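Local coordinates for protein geranyltranstransferase (PDB 2H8O) that probably catalyses the condensation of geranyl diphosphate with isopentenyl diphosphate to give farnesyl diphosphate, a chain-elongation step of isoprenoid synthesis, at residues A[94-99]-A[245-250]; A[216-221]-A[287-292]. All blocks are in the same frame, centred on the assembly; numbering follows the deposited sequence.

Overall arrangement
Read from the N terminus, the chain passes helix 88-99, helix 211-237, helix 241-267 and the short helix 289-293, and the two contacts use these in alternation. Contact 1 closes a long, mainly helical loop by bringing 245-250 back to 94-99. Contact 2 starts inside that loop, at 216-221, and closes beyond it at 287-292, so the two cross instead of nesting. Their centres lie 24 Å apart and their nearest atoms about 9 Å apart, without touching. Helix 211-237 links them, supplying one side of contact 2 and a hydrogen-bond partner at contact 1. Contact 1 is buried and joins helices 88-99 and 241-267; contact 2 lies at the surface, where the chain resumes after unmodelled residues 269-285.

Contact 1 (A[94-99]-A[245-250]); sequences IESVAL and QRLRLF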
ATOM      1  N   ILE A  94     -16.466  12.440   3.422  1.00 15.87           N
ATOM      2  CA  ILE A  94     -16.854  13.540   4.302  1.00 15.25           C
ATOM      3  C   ILE A  94     -18.374  13.585   4.464  1.00 15.00           C
ATOM      4  O   ILE A  94     -18.895  13.743   5.574  1.00 15.98           O
ATOM      5  CB  ILE A  94     -16.322  14.880   3.734  1.00 15.56           C
ATOM      6  CG1 ILE A  94     -14.783  14.933   3.855  1.00 15.96           C
ATOM      7  CG2 ILE A  94     -16.969  16.078   4.459  1.00 15.92           C
ATOM      8  CD1 ILE A  94     -14.126  15.974   2.993  1.00 16.25           C
ATOM      9  N   GLU A  95     -19.093  13.474   3.352  1.00 15.67           N
ATOM     10  CA  GLU A  95     -20.556  13.632   3.399  1.00 15.94           C
ATOM     11  C   GLU A  95     -21.281  12.388   3.938  1.00 16.47           C
ATOM     12  O   GLU A  95     -22.328  12.502   4.561  1.00 16.12           O
ATOM     13  CB  GLU A  95     -21.098  14.115   2.054  1.00 16.16           C
ATOM     14  CG  GLU A  95     -20.592  15.541   1.691  1.00 15.90           C
ATOM     15  CD  GLU A  95     -20.968  16.615   2.750  1.00 16.87           C
ATOM     16  OE1 GLU A  95     -22.044  16.498   3.391  1.00 16.34           O
ATOM     17  OE2 GLU A  95     -20.212  17.614   2.929  1.00 18.62           O
ATOM     18  N   SER A  96     -20.706  11.208   3.725  1.00 16.20           N
ATOM     19  CA  SER A  96     -21.230   9.987   4.346  0.50 16.19           C
ATOM     20  C   SER A  96     -21.065  10.082   5.861  1.00 16.65           C
ATOM     21  O   SER A  96     -21.997   9.792   6.627  1.00 17.24           O
ATOM     22  CB  SER A  96     -20.517   8.742   3.818  0.50 16.53           C
ATOM     23  OG  SER A  96     -21.042   7.572   4.428  0.50 15.34           O
ATOM     24  N   VAL A  97     -19.887  10.526   6.290  1.00 16.36           N
ATOM     25  CA  VAL A  97     -19.640  10.727   7.707  1.00 16.80           C
ATOM     26  C   VAL A  97     -20.645  11.743   8.286  1.00 16.45           C
ATOM     27  O   VAL A  97     -21.229  11.496   9.350  1.00 17.34           O
ATOM     28  CB  VAL A  97     -18.190  11.171   7.983  1.00 16.58           C
ATOM     29  CG1 VAL A  97     -18.016  11.536   9.451  1.00 17.49           C
ATOM     30  CG2 VAL A  97     -17.185  10.051   7.596  1.00 16.25           C
ATOM     31  N   ALA A  98     -20.871  12.867   7.598  1.00 16.25           N
ATOM     32  CA  ALA A  98     -21.802  13.897   8.077  1.00 17.08           C
ATOM     33  C   ALA A  98     -23.234  13.370   8.160  1.00 17.64           C
ATOM     34  O   ALA A  98     -23.948  13.644   9.143  1.00 18.22           O
ATOM     35  CB  ALA A  98     -21.760  15.111   7.183  1.00 17.39           C
ATOM     36  N   LEU A  99     -23.649  12.629   7.130  1.00 17.93           N
ATOM     37  CA  LEU A  99     -24.982  12.040   7.095  1.00 18.28           C
ATOM     38  C   LEU A  99     -25.272  11.219   8.335  1.00 19.10           C
ATOM     39  O   LEU A  99     -26.398  11.275   8.874  1.00 18.91           O
ATOM     40  CB  LEU A  99     -25.167  11.156   5.861  1.00 18.18           C
ATOM     41  CG  LEU A  99     -26.521  10.463   5.718  1.00 18.04           C
ATOM     42  CD1 LEU A  99     -27.614  11.465   5.362  1.00 20.65           C
ATOM     43  CD2 LEU A  99     -26.407   9.335   4.693  1.00 18.22           C
ATOM     44  N   GLN A 245     -24.382  -1.494   5.311  1.00 18.53           N
ATOM     45  CA  GLN A 245     -24.832  -2.057   4.034  1.00 19.04           C
ATOM     46  C   GLN A 245     -25.550  -1.034   3.172  1.00 18.72           C
ATOM     47  O   GLN A 245     -25.358  -1.017   1.967  1.00 19.19           O
ATOM     48  CB  GLN A 245     -25.745  -3.300   4.214  1.00 20.35           C
ATOM     49  CG  GLN A 245     -25.011  -4.546   4.570  1.00 23.61           C
ATOM     50  CD  GLN A 245     -23.857  -4.804   3.641  1.00 27.63           C
ATOM     51  OE1 GLN A 245     -24.030  -4.854   2.434  1.00 29.31           O
ATOM     52  NE2 GLN A 245     -22.643  -4.873   4.198  1.00 29.90           N
ATOM     53  N   ARG A 246     -26.406  -0.219   3.781  1.00 18.69           N
ATOM     54  CA  ARG A 246     -27.151   0.816   3.065  1.00 18.51           C
ATOM     55  C   ARG A 246     -26.171   1.769   2.359  1.00 17.73           C
ATOM     56  O   ARG A 246     -26.323   2.070   1.163  1.00 17.03           O
ATOM     57  CB  ARG A 246     -28.049   1.595   4.026  1.00 18.99           C
ATOM     58  CG  ARG A 246     -28.884   2.685   3.369  1.00 19.71           C
ATOM     59  CD  ARG A 246     -29.970   3.236   4.311  1.00 22.24           C
ATOM     60  NE  ARG A 246     -30.885   2.149   4.713  1.00 25.09           N
ATOM     61  CZ  ARG A 246     -31.941   1.710   4.014  1.00 27.08           C
ATOM     62  NH1 ARG A 246     -32.321   2.280   2.872  1.00 26.87           N
ATOM     63  NH2 ARG A 246     -32.660   0.693   4.480  1.00 28.35           N
ATOM     64  N   LEU A 247     -25.175   2.245   3.098  1.00 17.36           N
ATOM     65  CA  LEU A 247     -24.209   3.185   2.501  1.00 16.85           C
ATOM     66  C   LEU A 247     -23.330   2.524   1.441  1.00 16.67           C
ATOM     67  O   LEU A 247     -23.032   3.145   0.420  1.00 16.31           O
ATOM     68  CB  LEU A 247     -23.391   3.924   3.571  1.00 16.98           C
ATOM     69  CG  LEU A 247     -23.993   5.258   4.037  1.00 16.19           C
ATOM     70  CD1 LEU A 247     -23.940   6.301   2.924  1.00 16.66           C
ATOM     71  CD2 LEU A 247     -25.430   5.105   4.534  1.00 16.21           C
ATOM     72  N   ARG A 248     -22.938   1.274   1.666  1.00 17.42           N
ATOM     73  CA  ARG A 248     -22.275   0.469   0.626  1.00 17.99           C
ATOM     74  C   ARG A 248     -23.109   0.401  -0.678  1.00 18.15           C
ATOM     75  O   ARG A 248     -22.625   0.690  -1.831  1.00 19.75           O
ATOM     76  CB  ARG A 248     -21.964  -0.932   1.182  1.00 18.64           C
ATOM     77  CG  ARG A 248     -21.161  -1.816   0.260  1.00 18.41           C
ATOM     78  CD  ARG A 248     -21.086  -3.232   0.821  1.00 21.56           C
ATOM     79  NE  ARG A 248     -20.483  -4.191  -0.097  1.00 23.10           N
ATOM     80  CZ  ARG A 248     -19.178  -4.371  -0.266  1.00 25.55           C
ATOM     81  NH1 ARG A 248     -18.307  -3.648   0.419  1.00 26.16           N
ATOM     82  NH2 ARG A 248     -18.737  -5.292  -1.129  1.00 27.38           N
ATOM     83  N   LEU A 249     -24.366   0.028  -0.532  1.00 17.77           N
ATOM     84  CA  LEU A 249     -25.229  -0.056  -1.691  1.00 17.86           C
ATOM     85  C   LEU A 249     -25.341   1.294  -2.392  1.00 17.24           C
ATOM     86  O   LEU A 249     -25.303   1.365  -3.628  1.00 18.04           O
ATOM     87  CB  LEU A 249     -26.617  -0.561  -1.297  1.00 18.30           C
ATOM     88  CG  LEU A 249     -26.910  -1.993  -0.935  1.00 22.77           C
ATOM     89  CD1 LEU A 249     -28.422  -2.108  -0.843  1.00 22.06           C
ATOM     90  CD2 LEU A 249     -26.374  -2.968  -1.967  1.00 25.26           C
ATOM     91  N   PHE A 250     -25.485   2.360  -1.614  1.00 16.00           N
ATOM     92  CA  PHE A 250     -25.523   3.712  -2.176  1.00 16.06           C
ATOM     93  C   PHE A 250     -24.240   3.968  -2.986  1.00 15.37           C
ATOM     94  O   PHE A 250     -24.277   4.475  -4.112  1.00 15.74           O
ATOM     95  CB  PHE A 250     -25.684   4.761  -1.073  1.00 15.41           C
ATOM     96  CG  PHE A 250     -25.702   6.170  -1.587  1.00 15.66           C
ATOM     97  CD1 PHE A 250     -26.858   6.733  -2.118  1.00 14.69           C
ATOM     98  CD2 PHE A 250     -24.554   6.936  -1.567  1.00 15.91           C
ATOM     99  CE1 PHE A 250     -26.852   8.044  -2.594  1.00 16.57           C
ATOM    100  CE2 PHE A 250     -24.545   8.228  -2.058  1.00 16.77           C
ATOM    101  CZ  PHE A 250     -25.692   8.781  -2.563  1.00 16.80           C
TER
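Ser96 and Leu247 mark the nearest approach of the two helical backbones, their CA atoms 7.7 Å apart, a spacing at which the short Ser96 side chain lets a Leu247 methyl come up against it. Leu247 supplies the projecting group. Its CD1 methyl faces Ser96 OG at 3.5 Å, while Leu99 CD2 lies nearly equidistant from both Leu247 methyls, CD1 and CD2, at 4.3 Å. The leucine thus meets two residues spaced three apart on one face of helix 88-99. The touch on Ser96 comes from one branch, with Leu247 CG just behind it at 3.8 Å from the same OG.

Ser96 is modelled in two conformers, and the hydroxyl contact holds for one of them. In that conformer OG stands anti to the backbone N (chi1 -180°), a position from which it hydrogen-bonds to the carbonyl O of Cys230 on helix 211-237. A buried polar atom can therefore lie against a leucine methyl and still be satisfied, because its bond is made to a third helix. Leu99, with CG likewise trans to its own N, offers only apolar contact, and its side chain also packs on Tyr316, Ala320 and Leu323. Phe250, one turn beyond Leu247, points toward 94-99 without touching it and lies against Leu323 and Cys230. Glu95 forms a salt bridge with Arg42, and that of Arg248 reaches Asp65 of the second subunit. Helices 88-99, 211-237 and 241-267 meet here as part of the all-helical isoprenoid synthase fold of the polyprenyl synthetase family.

Contact 2 (A[216-221]-A[287-292]); sequences TLQAMK and GTLVAL
Gly287 and Thr288 lie together beside the side-chain amide of Gln218, both at the limit of contact: Gln218 NE2 is 4.5 Å from Gly287 O and equally far from Thr288 CA. The CA atoms of Thr288 and Gln218 are 9.1 Å apart, and the gap is crossed by the glutamine: its CG lies anti to the carbonyl carbon (chi1 -69°) and the chain runs on extended, carrying the amide outward. The threonine side chain points away from 216-221. It occupies the N-cap position but makes no capping bond, while its carbonyl O accepts from Leu292 N and starts the helix.

Leu289 follows as the main meeting point. Its backbone N, in the first turn, donates to a water at 2.8 Å, and Gln218 NE2 donates to the same water at 3.2 Å; two donors thus share one acceptor, and the helix start is linked to the glutamine without direct contact between the two nitrogens. The other end of the amide lies beside the leucine, OE1 of Gln218 being 4.1 Å from Leu289 CG, where the two side chains run at a slant to each other. Leu289 also packs on Ile214, Ile215 and Trp297. Next, Val290 turns its side chain to Leu264, Leu267 and Ala298.

Gln218 in turn touches Gln259 and Asp263. Asp263 lies in the DDLLD sequence, the second aspartate-rich motif of polyprenyl synthetases, which in relatives binds magnesium and substrate diphosphate. The water-bridged glutamine thus belongs to the surroundings of that motif, where the chain resumes after the unmodelled residues 269-285 and begins helix 289-293.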
ATOM      1  N   THR A 216     -18.025  -6.426 -14.519  1.00 16.53           N
ATOM      2  CA  THR A 216     -17.043  -6.812 -13.496  1.00 16.69           C
ATOM      3  C   THR A 216     -15.828  -5.893 -13.497  1.00 16.57           C
ATOM      4  O   THR A 216     -15.435  -5.387 -12.433  1.00 16.85           O
ATOM      5  CB  THR A 216     -16.627  -8.282 -13.674  1.00 17.51           C
ATOM      6  OG1 THR A 216     -17.778  -9.105 -13.423  1.00 18.44           O
ATOM      7  CG2 THR A 216     -15.462  -8.685 -12.729  1.00 17.67           C
ATOM      8  N   LEU A 217     -15.219  -5.660 -14.656  1.00 16.20           N
ATOM      9  CA  LEU A 217     -14.011  -4.834 -14.662  1.00 17.46           C
ATOM     10  C   LEU A 217     -14.320  -3.391 -14.254  1.00 17.09           C
ATOM     11  O   LEU A 217     -13.502  -2.743 -13.575  1.00 17.27           O
ATOM     12  CB  LEU A 217     -13.256  -4.916 -15.984  1.00 18.16           C
ATOM     13  CG  LEU A 217     -13.744  -4.190 -17.226  1.00 18.19           C
ATOM     14  CD1 LEU A 217     -13.312  -2.720 -17.175  1.00 19.02           C
ATOM     15  CD2 LEU A 217     -13.203  -4.902 -18.504  1.00 19.72           C
ATOM     16  N   GLN A 218     -15.496  -2.892 -14.640  1.00 16.82           N
ATOM     17  CA  GLN A 218     -15.923  -1.550 -14.222  1.00 17.36           C
ATOM     18  C   GLN A 218     -16.169  -1.445 -12.710  1.00 16.50           C
ATOM     19  O   GLN A 218     -15.745  -0.490 -12.072  1.00 17.11           O
ATOM     20  CB  GLN A 218     -17.182  -1.140 -14.982  1.00 17.41           C
ATOM     21  CG  GLN A 218     -16.937  -0.888 -16.450  1.00 17.98           C
ATOM     22  CD  GLN A 218     -18.183  -0.450 -17.189  1.00 19.99           C
ATOM     23  OE1 GLN A 218     -19.317  -0.611 -16.711  1.00 22.44           O
ATOM     24  NE2 GLN A 218     -17.978   0.110 -18.369  1.00 22.70           N
ATOM     25  N   ALA A 219     -16.857  -2.442 -12.141  1.00 15.95           N
ATOM     26  CA  ALA A 219     -17.093  -2.486 -10.698  1.00 16.18           C
ATOM     27  C   ALA A 219     -15.787  -2.451  -9.922  1.00 15.96           C
ATOM     28  O   ALA A 219     -15.726  -1.879  -8.837  1.00 16.76           O
ATOM     29  CB  ALA A 219     -17.903  -3.730 -10.318  1.00 16.17           C
ATOM     30  N   MET A 220     -14.737  -3.044 -10.498  1.00 15.68           N
ATOM     31  CA  MET A 220     -13.422  -3.101  -9.863  1.00 15.57           C
ATOM     32  C   MET A 220     -12.620  -1.818 -10.118  1.00 16.74           C
ATOM     33  O   MET A 220     -12.169  -1.169  -9.170  1.00 16.08           O
ATOM     34  CB  MET A 220     -12.648  -4.350 -10.338  1.00 16.22           C
ATOM     35  CG  MET A 220     -13.316  -5.676  -9.954  1.00 15.64           C
ATOM     36  SD  MET A 220     -12.586  -7.186 -10.713  1.00 11.43           S
ATOM     37  CE  MET A 220     -11.037  -7.329  -9.793  1.00 18.36           C
ATOM     38  N   LYS A 221     -12.478  -1.462 -11.386  1.00 16.74           N
ATOM     39  CA  LYS A 221     -11.570  -0.392 -11.797  1.00 17.35           C
ATOM     40  C   LYS A 221     -11.986   0.965 -11.267  1.00 17.51           C
ATOM     41  O   LYS A 221     -11.139   1.775 -10.839  1.00 18.81           O
ATOM     42  CB  LYS A 221     -11.487  -0.296 -13.300  1.00 18.16           C
ATOM     43  CG  LYS A 221     -10.400   0.673 -13.758  1.00 19.29           C
ATOM     44  CD  LYS A 221     -10.180   0.550 -15.265  1.00 21.48           C
ATOM     45  CE  LYS A 221      -9.162   1.573 -15.828  1.00 25.22           C
ATOM     46  NZ  LYS A 221      -8.845   2.705 -14.943  1.00 30.18           N
ATOM     47  N   GLY A 287     -15.263  -1.783 -25.211  1.00 34.99           N
ATOM     48  CA  GLY A 287     -16.072  -2.604 -24.317  1.00 33.84           C
ATOM     49  C   GLY A 287     -16.715  -1.736 -23.255  1.00 32.61           C
ATOM     50  O   GLY A 287     -16.212  -1.602 -22.144  1.00 32.71           O
ATOM     51  N   THR A 288     -17.837  -1.141 -23.632  1.00 31.34           N
ATOM     52  CA  THR A 288     -18.583  -0.233 -22.787  1.00 30.29           C
ATOM     53  C   THR A 288     -20.023  -0.713 -22.816  1.00 28.75           C
ATOM     54  O   THR A 288     -20.463  -1.280 -23.823  1.00 27.53           O
ATOM     55  CB  THR A 288     -18.467   1.199 -23.360  1.00 30.30           C
ATOM     56  OG1 THR A 288     -17.346   1.864 -22.773  1.00 32.37           O
ATOM     57  CG2 THR A 288     -19.681   1.983 -23.111  1.00 31.78           C
ATOM     58  N   LEU A 289     -20.765  -0.519 -21.728  1.00 27.20           N
ATOM     59  CA  LEU A 289     -22.185  -0.870 -21.748  1.00 26.63           C
ATOM     60  C   LEU A 289     -22.965   0.031 -22.715  1.00 25.80           C
ATOM     61  O   LEU A 289     -23.946  -0.394 -23.308  1.00 24.79           O
ATOM     62  CB  LEU A 289     -22.805  -0.819 -20.349  1.00 26.45           C
ATOM     63  CG  LEU A 289     -22.274  -1.843 -19.334  1.00 26.49           C
ATOM     64  CD1 LEU A 289     -23.136  -1.776 -18.072  1.00 25.84           C
ATOM     65  CD2 LEU A 289     -22.256  -3.262 -19.904  1.00 26.58           C
ATOM     66  N   VAL A 290     -22.529   1.280 -22.845  1.00 25.12           N
ATOM     67  CA  VAL A 290     -23.094   2.184 -23.847  1.00 25.34           C
ATOM     68  C   VAL A 290     -22.941   1.585 -25.250  1.00 25.04           C
ATOM     69  O   VAL A 290     -23.881   1.612 -26.044  1.00 25.50           O
ATOM     70  CB  VAL A 290     -22.417   3.572 -23.796  1.00 25.19           C
ATOM     71  CG1 VAL A 290     -22.939   4.464 -24.907  1.00 24.78           C
ATOM     72  CG2 VAL A 290     -22.616   4.209 -22.426  1.00 25.54           C
ATOM     73  N   ALA A 291     -21.757   1.043 -25.536  1.00 25.12           N
ATOM     74  CA  ALA A 291     -21.480   0.428 -26.836  1.00 25.41           C
ATOM     75  C   ALA A 291     -22.347  -0.806 -27.063  1.00 25.84           C
ATOM     76  O   ALA A 291     -22.890  -1.007 -28.160  1.00 24.94           O
ATOM     77  CB  ALA A 291     -20.007   0.056 -26.950  1.00 25.22           C
ATOM     78  N   LEU A 292     -22.476  -1.644 -26.040  1.00 26.18           N
ATOM     79  CA  LEU A 292     -23.224  -2.895 -26.201  1.00 26.72           C
ATOM     80  C   LEU A 292     -24.738  -2.707 -26.182  1.00 27.06           C
ATOM     81  O   LEU A 292     -25.443  -3.349 -26.952  1.00 26.98           O
ATOM     82  CB  LEU A 292     -22.806  -3.918 -25.144  1.00 26.65           C
ATOM     83  CG  LEU A 292     -21.345  -4.364 -25.202  1.00 27.49           C
ATOM     84  CD1 LEU A 292     -21.178  -5.682 -24.464  1.00 27.94           C
ATOM     85  CD2 LEU A 292     -20.853  -4.497 -26.641  1.00 29.38           C
TER
HETATM   86  O   HOH W   1     -20.377   1.570 -19.838  1.00 29.78           O